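Pantothenate synthetase (Francisella tularensis subsp. tularensis, PDB 3QTT) probably catalyses the ATP-dependent condensation of pantoate with beta-alanine to pantothenate, by way of a pantoyl-adenylate intermediate. Local coordinates at residues A[121-126]-A[231-236]; A[151-156]-A[251-256]. All coordinates share one frame; numbering follows the deposited sequence.

Contacts 1 and 2 both join the small antiparallel sheet near the end of the chain to parts of the nucleotide-binding domain. Their centres lie about 11 Å apart. The contacts use the two outermost strands of this sheet within the chain, 230-237 in contact 1 and 250-257 in contact 2. Arg-251 connects the two: its NE is 3.0 Å from OE1 of Gln-232, a probable hydrogen bond, and its NH2 packs 3.7 Å from CB of Ser-123. Both contacts also reach the bound beta-alanine, contact 1 through Arg-124 and contact 2 through Asp-153. Contact 2 touches the ATP analogue directly, whereas the side chain of Tyr-233 in contact 1 is about 11 Å from it.

Contact 1: A[121-126]-A[231-236]; sequences GKSRPG and LQYIQK. With BAL (beta-alanine), chain F.
Ser-123 meets Gln-232 and Tyr-233 at the end of helix 120-123. Its OG lies 2.8 Å from NE2 of Gln-232, but the angle is poor and the pair is not a hydrogen bond. The same OG sits at the edge of the Tyr-233 ring, in the ring plane, 3.8 Å from CD1. The glutamine gets there as an extended chain, with CG anti to the backbone N (chi1 -169°). The other end of its amide, OE1, is held by Arg-251. Tyr-233 is held at its far end, where OH is hydrogen-bonded to Glu-120. Lys-122 adds a looser contact at the exposed side: its NZ is 4.2 Å from NE2 of Gln-235 and 4.4 Å from CB of Tyr-233.

Arg-124, the first residue past the helix, makes no contact with segment 231-236, but packs on Arg-251 of strand 250-257. Its side chain bends at chi3 (68°), and NH1 donates to O of beta-alanine at 2.9 Å with an N-H...O angle of 157°. The ligand's carboxylate carbon lies in the guanidinium plane, at its edge. Asn-65 accepts from NE and so helps fix the rotation of the group.

Gln-232 and Tyr-233 both face Ala-244 and form a classic beta bulge. Both of their side chains can therefore face segment 121-126. Strand 230-237 is an outermost strand of its three-stranded sheet, paired with strand 240-247, and its Leu-231 and Ile-234 pack on helix 217-226.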
ATOM      1  N   GLY A 121     -16.059  -9.993   2.033  1.00 50.71           N
ATOM      2  CA  GLY A 121     -15.851  -8.777   1.274  1.00 48.26           C
ATOM      3  C   GLY A 121     -17.128  -8.070   0.834  1.00 65.36           C
ATOM      4  O   GLY A 121     -17.207  -6.842   0.857  1.00 70.08           O
ATOM      5  N   LYS A 122     -18.126  -8.845   0.416  1.00 73.25           N
ATOM      6  CA  LYS A 122     -19.454  -8.319   0.109  1.00 73.47           C
ATOM      7  C   LYS A 122     -20.161  -7.885   1.396  1.00 76.65           C
ATOM      8  O   LYS A 122     -20.675  -6.764   1.488  1.00 78.78           O
ATOM      9  CB  LYS A 122     -20.254  -9.381  -0.646  1.00 77.13           C
ATOM     10  CG  LYS A 122     -21.764  -9.223  -0.668  1.00 81.20           C
ATOM     11  CD  LYS A 122     -22.400 -10.364  -1.495  1.00 86.62           C
ATOM     12  CE  LYS A 122     -21.582 -11.685  -1.442  1.00120.39           C
ATOM     13  NZ  LYS A 122     -21.866 -12.606  -0.278  1.00117.42           N
ATOM     14  N   SER A 123     -20.130  -8.762   2.400  1.00 76.88           N
ATOM     15  CA  SER A 123     -20.729  -8.497   3.716  1.00 77.95           C
ATOM     16  C   SER A 123     -20.226  -7.290   4.509  1.00 80.27           C
ATOM     17  O   SER A 123     -21.031  -6.568   5.097  1.00 83.60           O
ATOM     18  CB  SER A 123     -20.672  -9.734   4.606  1.00 61.98           C
ATOM     19  OG  SER A 123     -21.923 -10.381   4.517  1.00 66.46           O
ATOM     20  N   ARG A 124     -18.912  -7.099   4.588  1.00 70.34           N
ATOM     21  CA  ARG A 124     -18.405  -5.920   5.268  1.00 64.00           C
ATOM     22  C   ARG A 124     -17.724  -5.054   4.231  1.00 69.85           C
ATOM     23  O   ARG A 124     -16.586  -5.324   3.849  1.00 70.26           O
ATOM     24  CB  ARG A 124     -17.394  -6.341   6.346  1.00 60.28           C
ATOM     25  CG  ARG A 124     -17.913  -7.430   7.305  1.00 59.81           C
ATOM     26  CD  ARG A 124     -16.862  -7.833   8.316  1.00 58.76           C
ATOM     27  NE  ARG A 124     -16.535  -6.774   9.276  1.00 55.53           N
ATOM     28  CZ  ARG A 124     -15.531  -6.865  10.151  1.00 60.72           C
ATOM     29  NH1 ARG A 124     -14.769  -7.958  10.178  1.00 54.15           N
ATOM     30  NH2 ARG A 124     -15.279  -5.877  11.004  1.00 67.77           N
ATOM     31  N   PRO A 125     -18.396  -3.970   3.803  1.00 75.19           N
ATOM     32  CA  PRO A 125     -17.769  -3.162   2.751  1.00 64.93           C
ATOM     33  C   PRO A 125     -16.657  -2.335   3.365  1.00 62.24           C
ATOM     34  O   PRO A 125     -16.862  -1.784   4.445  1.00 62.39           O
ATOM     35  CB  PRO A 125     -18.922  -2.271   2.253  1.00 61.76           C
ATOM     36  CG  PRO A 125     -20.182  -2.859   2.840  1.00 67.24           C
ATOM     37  CD  PRO A 125     -19.743  -3.481   4.144  1.00 72.59           C
ATOM     38  N   GLY A 126     -15.523  -2.218   2.682  1.00 62.25           N
ATOM     39  CA  GLY A 126     -14.375  -1.514   3.231  1.00 63.57           C
ATOM     40  C   GLY A 126     -13.596  -2.208   4.344  1.00 59.69           C
ATOM     41  O   GLY A 126     -12.542  -1.728   4.742  1.00 63.00           O
ATOM     42  N   LEU A 231     -28.813 -16.240   9.399  1.00 85.87           N
ATOM     43  CA  LEU A 231     -27.742 -16.696   8.533  1.00 86.23           C
ATOM     44  C   LEU A 231     -27.518 -15.672   7.438  1.00 90.04           C
ATOM     45  O   LEU A 231     -28.426 -15.362   6.676  1.00 93.62           O
ATOM     46  CB  LEU A 231     -28.064 -18.030   7.890  1.00 85.71           C
ATOM     47  CG  LEU A 231     -26.833 -18.449   7.086  1.00 85.79           C
ATOM     48  CD1 LEU A 231     -25.951 -19.346   7.935  1.00 83.68           C
ATOM     49  CD2 LEU A 231     -27.190 -19.131   5.784  1.00 84.79           C
ATOM     50  N   GLN A 232     -26.288 -15.187   7.340  1.00 87.30           N
ATOM     51  CA  GLN A 232     -25.946 -14.084   6.457  1.00 83.30           C
ATOM     52  C   GLN A 232     -25.519 -14.588   5.069  1.00 84.70           C
ATOM     53  O   GLN A 232     -26.126 -14.241   4.059  1.00 89.73           O
ATOM     54  CB  GLN A 232     -24.880 -13.207   7.111  1.00 83.19           C
ATOM     55  CG  GLN A 232     -24.635 -11.898   6.428  1.00 85.15           C
ATOM     56  CD  GLN A 232     -23.742 -11.017   7.250  1.00 94.40           C
ATOM     57  OE1 GLN A 232     -23.252 -11.431   8.294  1.00 98.86           O
ATOM     58  NE2 GLN A 232     -23.522  -9.790   6.790  1.00 99.15           N
ATOM     59  N   TYR A 233     -24.443 -15.359   5.007  1.00 82.48           N
ATOM     60  CA  TYR A 233     -24.139 -16.109   3.790  1.00 77.42           C
ATOM     61  C   TYR A 233     -23.712 -17.512   4.179  1.00 78.21           C
ATOM     62  O   TYR A 233     -23.201 -17.729   5.263  1.00 81.22           O
ATOM     63  CB  TYR A 233     -23.053 -15.423   2.928  1.00 65.52           C
ATOM     64  CG  TYR A 233     -21.684 -15.299   3.590  1.00 59.70           C
ATOM     65  CD1 TYR A 233     -21.239 -14.088   4.084  1.00 55.30           C
ATOM     66  CD2 TYR A 233     -20.853 -16.401   3.731  1.00 61.22           C
ATOM     67  CE1 TYR A 233     -20.009 -13.974   4.685  1.00 58.16           C
ATOM     68  CE2 TYR A 233     -19.619 -16.298   4.324  1.00 64.26           C
ATOM     69  CZ  TYR A 233     -19.199 -15.083   4.806  1.00 65.43           C
ATOM     70  OH  TYR A 233     -17.968 -14.975   5.415  1.00 66.78           O
ATOM     71  N   ILE A 234     -23.938 -18.461   3.289  1.00 80.39           N
ATOM     72  CA  ILE A 234     -23.338 -19.776   3.395  1.00 78.20           C
ATOM     73  C   ILE A 234     -23.052 -20.181   1.955  1.00 82.07           C
ATOM     74  O   ILE A 234     -23.835 -19.865   1.065  1.00 94.63           O
ATOM     75  CB  ILE A 234     -24.280 -20.771   4.095  1.00 78.20           C
ATOM     76  CG1 ILE A 234     -23.513 -22.018   4.537  1.00 90.99           C
ATOM     77  CG2 ILE A 234     -25.420 -21.145   3.198  1.00 68.47           C
ATOM     78  CD1 ILE A 234     -24.303 -22.970   5.447  1.00 96.16           C
ATOM     79  N   GLN A 235     -21.905 -20.797   1.701  1.00 78.67           N
ATOM     80  CA  GLN A 235     -21.472 -21.056   0.327  1.00 77.01           C
ATOM     81  C   GLN A 235     -20.445 -22.163   0.262  1.00 76.18           C
ATOM     82  O   GLN A 235     -19.755 -22.426   1.243  1.00 72.32           O
ATOM     83  CB  GLN A 235     -20.877 -19.790  -0.305  1.00 76.86           C
ATOM     84  CG  GLN A 235     -21.774 -19.139  -1.354  1.00 89.89           C
ATOM     85  CD  GLN A 235     -21.205 -17.826  -1.864  1.00 98.76           C
ATOM     86  OE1 GLN A 235     -20.358 -17.810  -2.767  1.00 94.44           O
ATOM     87  NE2 GLN A 235     -21.661 -16.710  -1.279  1.00104.97           N
ATOM     88  N   LYS A 236     -20.301 -22.774  -0.907  1.00 80.60           N
ATOM     89  CA  LYS A 236     -19.253 -23.763  -1.097  1.00 81.64           C
ATOM     90  C   LYS A 236     -18.165 -23.211  -2.024  1.00 79.86           C
ATOM     91  O   LYS A 236     -18.473 -22.600  -3.057  1.00 79.23           O
ATOM     92  CB  LYS A 236     -19.831 -25.078  -1.626  1.00 84.48           C
ATOM     93  CG  LYS A 236     -18.840 -26.228  -1.594  1.00 86.27           C
ATOM     94  CD  LYS A 236     -19.379 -27.423  -0.827  1.00 92.13           C
ATOM     95  CE  LYS A 236     -20.048 -28.448  -1.755  1.00101.87           C
ATOM     96  NZ  LYS A 236     -20.622 -29.647  -1.051  1.00104.34           N
TER
HETATM   97  N   BAL F 275     -10.974 -10.536  10.484  1.00 77.68           N
HETATM   98  CB  BAL F 275     -10.595 -10.070  11.792  1.00 80.52           C
HETATM   99  CA  BAL F 275     -10.698  -8.599  12.074  1.00 85.17           C
HETATM  100  C   BAL F 275     -12.038  -7.942  12.312  1.00 81.65           C
HETATM  101  O   BAL F 275     -13.084  -8.629  12.466  1.00 74.91           O
HETATM  102  OXT BAL F 275     -12.144  -6.681  12.361  1.00 80.01           O

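Contact 2: A[151-156]-A[251-256]; sequences EKDYQQ and RLIDNF. With ANP (phosphoaminophosphonic acid-adenylate ester), chain C; PRO (proline), chain D; BAL (beta-alanine), chain F.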
ATOM      1  N   GLU A 151      -6.473 -19.620  10.221  1.00 50.64           N
ATOM      2  CA  GLU A 151      -7.225 -20.082   9.060  1.00 55.71           C
ATOM      3  C   GLU A 151      -8.649 -19.553   9.144  1.00 49.30           C
ATOM      4  O   GLU A 151      -9.342 -19.434   8.158  1.00 50.84           O
ATOM      5  CB  GLU A 151      -7.246 -21.609   9.089  1.00 69.67           C
ATOM      6  CG  GLU A 151      -7.830 -22.325   7.887  1.00 78.66           C
ATOM      7  CD  GLU A 151      -7.625 -23.838   7.984  1.00 87.09           C
ATOM      8  OE1 GLU A 151      -8.169 -24.461   8.928  1.00 90.87           O
ATOM      9  OE2 GLU A 151      -6.899 -24.401   7.137  1.00 86.69           O
ATOM     10  N   LYS A 152      -9.073 -19.218  10.346  1.00 54.14           N
ATOM     11  CA  LYS A 152     -10.436 -18.792  10.593  1.00 57.44           C
ATOM     12  C   LYS A 152     -10.852 -17.752   9.572  1.00 63.78           C
ATOM     13  O   LYS A 152     -11.903 -17.861   8.950  1.00 65.48           O
ATOM     14  CB  LYS A 152     -10.549 -18.215  12.007  1.00 57.37           C
ATOM     15  CG  LYS A 152     -11.960 -18.096  12.536  1.00 57.73           C
ATOM     16  CD  LYS A 152     -11.918 -17.580  13.950  1.00 67.94           C
ATOM     17  CE  LYS A 152     -13.003 -16.593  14.157  1.00 63.60           C
ATOM     18  NZ  LYS A 152     -14.034 -17.049  13.229  1.00 65.33           N
ATOM     19  N   ASP A 153     -10.017 -16.743   9.378  1.00 69.64           N
ATOM     20  CA  ASP A 153     -10.384 -15.722   8.433  1.00 66.02           C
ATOM     21  C   ASP A 153      -9.593 -16.058   7.194  1.00 64.62           C
ATOM     22  O   ASP A 153      -8.442 -15.668   7.039  1.00 58.54           O
ATOM     23  CB  ASP A 153      -9.933 -14.391   9.026  1.00 61.93           C
ATOM     24  CG  ASP A 153     -10.389 -14.232  10.476  1.00 59.70           C
ATOM     25  OD1 ASP A 153     -11.519 -13.745  10.702  1.00 57.67           O
ATOM     26  OD2 ASP A 153      -9.641 -14.636  11.393  1.00 56.42           O
ATOM     27  N   TYR A 154     -10.284 -16.673   6.249  1.00 62.32           N
ATOM     28  CA  TYR A 154      -9.592 -17.396   5.216  1.00 59.06           C
ATOM     29  C   TYR A 154      -9.121 -16.387   4.163  1.00 64.35           C
ATOM     30  O   TYR A 154      -7.970 -16.411   3.694  1.00 58.92           O
ATOM     31  CB  TYR A 154     -10.519 -18.479   4.628  1.00 51.65           C
ATOM     32  CG  TYR A 154      -9.808 -19.482   3.728  1.00 55.12           C
ATOM     33  CD1 TYR A 154      -9.200 -20.612   4.263  1.00 59.64           C
ATOM     34  CD2 TYR A 154      -9.712 -19.276   2.343  1.00 61.97           C
ATOM     35  CE1 TYR A 154      -8.530 -21.519   3.463  1.00 68.00           C
ATOM     36  CE2 TYR A 154      -9.044 -20.179   1.525  1.00 68.86           C
ATOM     37  CZ  TYR A 154      -8.453 -21.300   2.094  1.00 78.74           C
ATOM     38  OH  TYR A 154      -7.783 -22.213   1.306  1.00 91.11           O
ATOM     39  N   GLN A 155     -10.028 -15.479   3.822  1.00 58.47           N
ATOM     40  CA  GLN A 155      -9.790 -14.560   2.744  1.00 42.96           C
ATOM     41  C   GLN A 155      -8.757 -13.574   3.273  1.00 52.28           C
ATOM     42  O   GLN A 155      -7.898 -13.098   2.524  1.00 60.72           O
ATOM     43  CB  GLN A 155     -11.089 -13.823   2.340  1.00 43.34           C
ATOM     44  CG  GLN A 155     -12.322 -14.669   1.951  1.00 38.55           C
ATOM     45  CD  GLN A 155     -13.568 -13.782   1.680  1.00 54.96           C
ATOM     46  OE1 GLN A 155     -14.342 -13.481   2.589  1.00 55.95           O
ATOM     47  NE2 GLN A 155     -13.754 -13.372   0.418  1.00 40.82           N
ATOM     48  N   GLN A 156      -8.842 -13.266   4.568  1.00 49.72           N
ATOM     49  CA  GLN A 156      -7.818 -12.462   5.211  1.00 46.70           C
ATOM     50  C   GLN A 156      -6.439 -13.018   4.897  1.00 49.88           C
ATOM     51  O   GLN A 156      -5.535 -12.282   4.471  1.00 60.38           O
ATOM     52  CB  GLN A 156      -7.991 -12.419   6.724  1.00 50.96           C
ATOM     53  CG  GLN A 156      -6.845 -11.669   7.430  1.00 54.76           C
ATOM     54  CD  GLN A 156      -7.265 -11.072   8.746  1.00 59.00           C
ATOM     55  OE1 GLN A 156      -7.586  -9.878   8.819  1.00 66.79           O
ATOM     56  NE2 GLN A 156      -7.278 -11.894   9.801  1.00 57.98           N
ATOM     57  N   ARG A 251     -22.025 -10.997  15.737  1.00 83.00           N
ATOM     58  CA  ARG A 251     -21.798 -11.522  14.387  1.00 74.24           C
ATOM     59  C   ARG A 251     -20.603 -12.479  14.309  1.00 76.59           C
ATOM     60  O   ARG A 251     -19.477 -12.103  14.669  1.00 73.48           O
ATOM     61  CB  ARG A 251     -21.602 -10.368  13.395  1.00 58.43           C
ATOM     62  CG  ARG A 251     -21.405 -10.842  11.987  1.00 60.19           C
ATOM     63  CD  ARG A 251     -20.842  -9.782  11.072  1.00 61.16           C
ATOM     64  NE  ARG A 251     -20.810 -10.280   9.702  1.00 57.99           N
ATOM     65  CZ  ARG A 251     -19.725 -10.757   9.108  1.00 62.12           C
ATOM     66  NH1 ARG A 251     -18.561 -10.764   9.762  1.00 56.96           N
ATOM     67  NH2 ARG A 251     -19.803 -11.197   7.853  1.00 59.15           N
ATOM     68  N   LEU A 252     -20.849 -13.699  13.817  1.00 77.78           N
ATOM     69  CA  LEU A 252     -19.814 -14.747  13.779  1.00 76.60           C
ATOM     70  C   LEU A 252     -19.584 -15.402  12.428  1.00 71.22           C
ATOM     71  O   LEU A 252     -20.526 -15.736  11.702  1.00 71.59           O
ATOM     72  CB  LEU A 252     -20.131 -15.842  14.784  1.00 74.79           C
ATOM     73  CG  LEU A 252     -20.137 -15.363  16.219  1.00 70.05           C
ATOM     74  CD1 LEU A 252     -20.626 -16.510  17.056  1.00 69.52           C
ATOM     75  CD2 LEU A 252     -18.748 -14.862  16.644  1.00 59.95           C
ATOM     76  N   ILE A 253     -18.320 -15.623  12.103  1.00 64.31           N
ATOM     77  CA  ILE A 253     -18.010 -16.248  10.831  1.00 66.14           C
ATOM     78  C   ILE A 253     -17.304 -17.556  11.075  1.00 62.46           C
ATOM     79  O   ILE A 253     -16.768 -17.799  12.160  1.00 53.52           O
ATOM     80  CB  ILE A 253     -17.158 -15.347   9.910  1.00 65.76           C
ATOM     81  CG1 ILE A 253     -15.692 -15.349  10.344  1.00 70.49           C
ATOM     82  CG2 ILE A 253     -17.729 -13.953   9.890  1.00 62.30           C
ATOM     83  CD1 ILE A 253     -14.846 -16.416   9.669  1.00 77.09           C
ATOM     84  N   ASP A 254     -17.352 -18.427  10.077  1.00 57.85           N
ATOM     85  CA  ASP A 254     -16.651 -19.684  10.205  1.00 57.03           C
ATOM     86  C   ASP A 254     -16.425 -20.138   8.796  1.00 59.30           C
ATOM     87  O   ASP A 254     -17.086 -19.650   7.897  1.00 64.95           O
ATOM     88  CB  ASP A 254     -17.480 -20.702  11.009  1.00 54.28           C
ATOM     89  CG  ASP A 254     -16.647 -21.859  11.541  1.00 53.68           C
ATOM     90  OD1 ASP A 254     -15.467 -21.998  11.157  1.00 46.58           O
ATOM     91  OD2 ASP A 254     -17.190 -22.650  12.337  1.00 57.91           O
ATOM     92  N   ASN A 255     -15.430 -20.997   8.615  1.00 57.98           N
ATOM     93  CA  ASN A 255     -15.212 -21.746   7.401  1.00 57.59           C
ATOM     94  C   ASN A 255     -14.466 -22.999   7.798  1.00 61.64           C
ATOM     95  O   ASN A 255     -13.647 -22.951   8.715  1.00 66.48           O
ATOM     96  CB  ASN A 255     -14.356 -20.953   6.440  1.00 58.34           C
ATOM     97  CG  ASN A 255     -12.892 -21.100   6.739  1.00 61.25           C
ATOM     98  OD1 ASN A 255     -12.268 -22.077   6.345  1.00 63.78           O
ATOM     99  ND2 ASN A 255     -12.334 -20.135   7.451  1.00 65.27           N
ATOM    100  N   PHE A 256     -14.723 -24.110   7.111  1.00 60.42           N
ATOM    101  CA  PHE A 256     -14.041 -25.367   7.396  1.00 58.91           C
ATOM    102  C   PHE A 256     -14.126 -26.242   6.163  1.00 67.61           C
ATOM    103  O   PHE A 256     -14.921 -25.990   5.256  1.00 64.13           O
ATOM    104  CB  PHE A 256     -14.714 -26.080   8.559  1.00 60.76           C
ATOM    105  CG  PHE A 256     -16.183 -25.989   8.498  1.00 63.75           C
ATOM    106  CD1 PHE A 256     -16.889 -26.741   7.567  1.00 60.25           C
ATOM    107  CD2 PHE A 256     -16.866 -25.084   9.298  1.00 64.14           C
ATOM    108  CE1 PHE A 256     -18.265 -26.623   7.464  1.00 61.47           C
ATOM    109  CE2 PHE A 256     -18.241 -24.960   9.207  1.00 67.86           C
ATOM    110  CZ  PHE A 256     -18.950 -25.736   8.290  1.00 65.34           C
TER
HETATM  111  PG  ANP C 271     -11.490 -12.938  16.672  1.00267.57           P
HETATM  112  O1G ANP C 271     -12.381 -14.057  16.333  1.00267.12           O
HETATM  113  O2G ANP C 271     -10.184 -12.946  15.790  1.00 60.15           O
HETATM  114  O3G ANP C 271     -11.042 -12.968  18.170  1.00 60.47           O
HETATM  115  PB  ANP C 271     -11.284 -11.127  14.864  1.00217.83           P
HETATM  116  O1B ANP C 271     -10.980 -12.278  13.825  1.00186.21           O
HETATM  117  O2B ANP C 271     -12.093 -10.087  14.093  1.00217.24           O
HETATM  118  N3B ANP C 271     -12.159 -11.547  16.264  1.00238.72           N
HETATM  119  PA  ANP C 271      -8.472 -10.941  15.751  1.00 53.14           P
HETATM  120  O1A ANP C 271      -8.093 -10.719  17.130  1.00 46.57           O
HETATM  121  O2A ANP C 271      -7.704  -9.890  14.974  1.00 76.98           O
HETATM  122  O3A ANP C 271      -9.976 -10.447  15.352  1.00240.58           O
HETATM  123  O5' ANP C 271      -7.798 -12.272  15.274  1.00 63.99           O
HETATM  124  C5' ANP C 271      -6.392 -12.229  15.295  1.00 53.73           C
HETATM  125  C4' ANP C 271      -5.564 -13.296  14.726  1.00 41.42           C
HETATM  126  O4' ANP C 271      -5.870 -14.433  15.436  1.00 56.75           O
HETATM  127  C3' ANP C 271      -5.960 -13.569  13.308  1.00 49.76           C
HETATM  128  O3' ANP C 271      -4.888 -14.034  12.531  1.00 46.10           O
HETATM  129  C2' ANP C 271      -7.016 -14.505  13.464  1.00 45.33           C
HETATM  130  O2' ANP C 271      -7.209 -15.287  12.336  1.00 38.01           O
HETATM  131  C1' ANP C 271      -6.512 -15.360  14.551  1.00 54.05           C
HETATM  132  N9  ANP C 271      -7.573 -16.159  15.180  1.00 56.14           N
HETATM  133  C8  ANP C 271      -8.728 -15.717  15.658  1.00 54.35           C
HETATM  134  N7  ANP C 271      -9.465 -16.741  16.093  1.00 53.01           N
HETATM  135  C5  ANP C 271      -8.755 -17.855  15.878  1.00 61.50           C
HETATM  136  C6  ANP C 271      -9.011 -19.199  16.154  1.00 64.19           C
HETATM  137  N6  ANP C 271     -10.211 -19.594  16.763  1.00 64.83           N
HETATM  138  N1  ANP C 271      -8.076 -20.090  15.814  1.00 64.33           N
HETATM  139  C2  ANP C 271      -6.930 -19.712  15.231  1.00 61.46           C
HETATM  140  N3  ANP C 271      -6.647 -18.424  14.961  1.00 55.30           N
HETATM  141  C4  ANP C 271      -7.547 -17.491  15.282  1.00 59.47           C
HETATM  142  N   PRO D 274      -5.069  -8.997  11.012  0.60 62.04           N
HETATM  143  CA  PRO D 274      -6.424  -8.482  11.234  0.60 66.46           C
HETATM  144  C   PRO D 274      -6.388  -7.005  11.587  0.60 77.62           C
HETATM  145  O   PRO D 274      -6.729  -6.598  12.695  0.60 75.90           O
HETATM  146  CB  PRO D 274      -6.914  -9.289  12.441  0.60 61.24           C
HETATM  147  CG  PRO D 274      -5.952 -10.396  12.611  0.60 50.81           C
HETATM  148  CD  PRO D 274      -4.652  -9.908  12.088  0.60 57.00           C
HETATM  149  OXT PRO D 274      -6.000  -6.181  10.763  0.60 87.94           O
HETATM  150  N   BAL F 275     -10.974 -10.536  10.484  1.00 77.68           N
HETATM  151  CB  BAL F 275     -10.595 -10.070  11.792  1.00 80.52           C
HETATM  152  CA  BAL F 275     -10.698  -8.599  12.074  1.00 85.17           C
HETATM  153  C   BAL F 275     -12.038  -7.942  12.312  1.00 81.65           C
HETATM  154  O   BAL F 275     -13.084  -8.629  12.466  1.00 74.91           O
HETATM  155  OXT BAL F 275     -12.144  -6.681  12.361  1.00 80.01           O
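The Tyr-154 ring and the Asn-255 amide cross at about a right angle, their planes 71° apart. OD1 of Asn-255 approaches the ring obliquely, 4.0 Å from CD1, and its ND2 packs on CB of Tyr-154. At the edge of the amide, in its plane, lies the carbonyl oxygen of Glu-151. ND2 donates to it at 3.2 Å with an N-H...O angle of 157°, and more weakly to O of Lys-152 at 2.8 Å. OD1 is taken by Arg-240, so the amide is held at both ends. In the next residue, the Phe-256 ring has OD2 of Asp-254 at its edge, in plane; that carboxylate is salt-bridged to Arg-180.

The carbonyls of Glu-151 and Lys-152 belong to the turn between strand 146-150 and helix 154-166. This is a strand-to-helix connection of the parallel nucleotide-binding sheet, consistent with the HUP clan. Strand 250-257 of the antiparallel sheet packs against it.

Lys-152 touches both the strand and the nucleotide. Its side chain leaves the backbone facing away from the strand, then bends at chi3 and chi4. CD comes 3.4 Å from N7 of the ATP analogue, off the plane of the adenine and beyond its N7 margin, and NZ comes 3.0 Å from O of Ile-253. CD1 of Ile-253 packs against NZ and against O of Lys-152.

Asp-153 stands at the N-cap position of the helix but makes no capping bond. Its carboxylate serves the ligands: OD2 accepts from the ribose O2' of the analogue at 2.7 Å, and OD1 accepts weakly from N of beta-alanine at 3.3 Å. Further along the helix, Gln-156, predicted to bind pantoate, lies beside a bound proline.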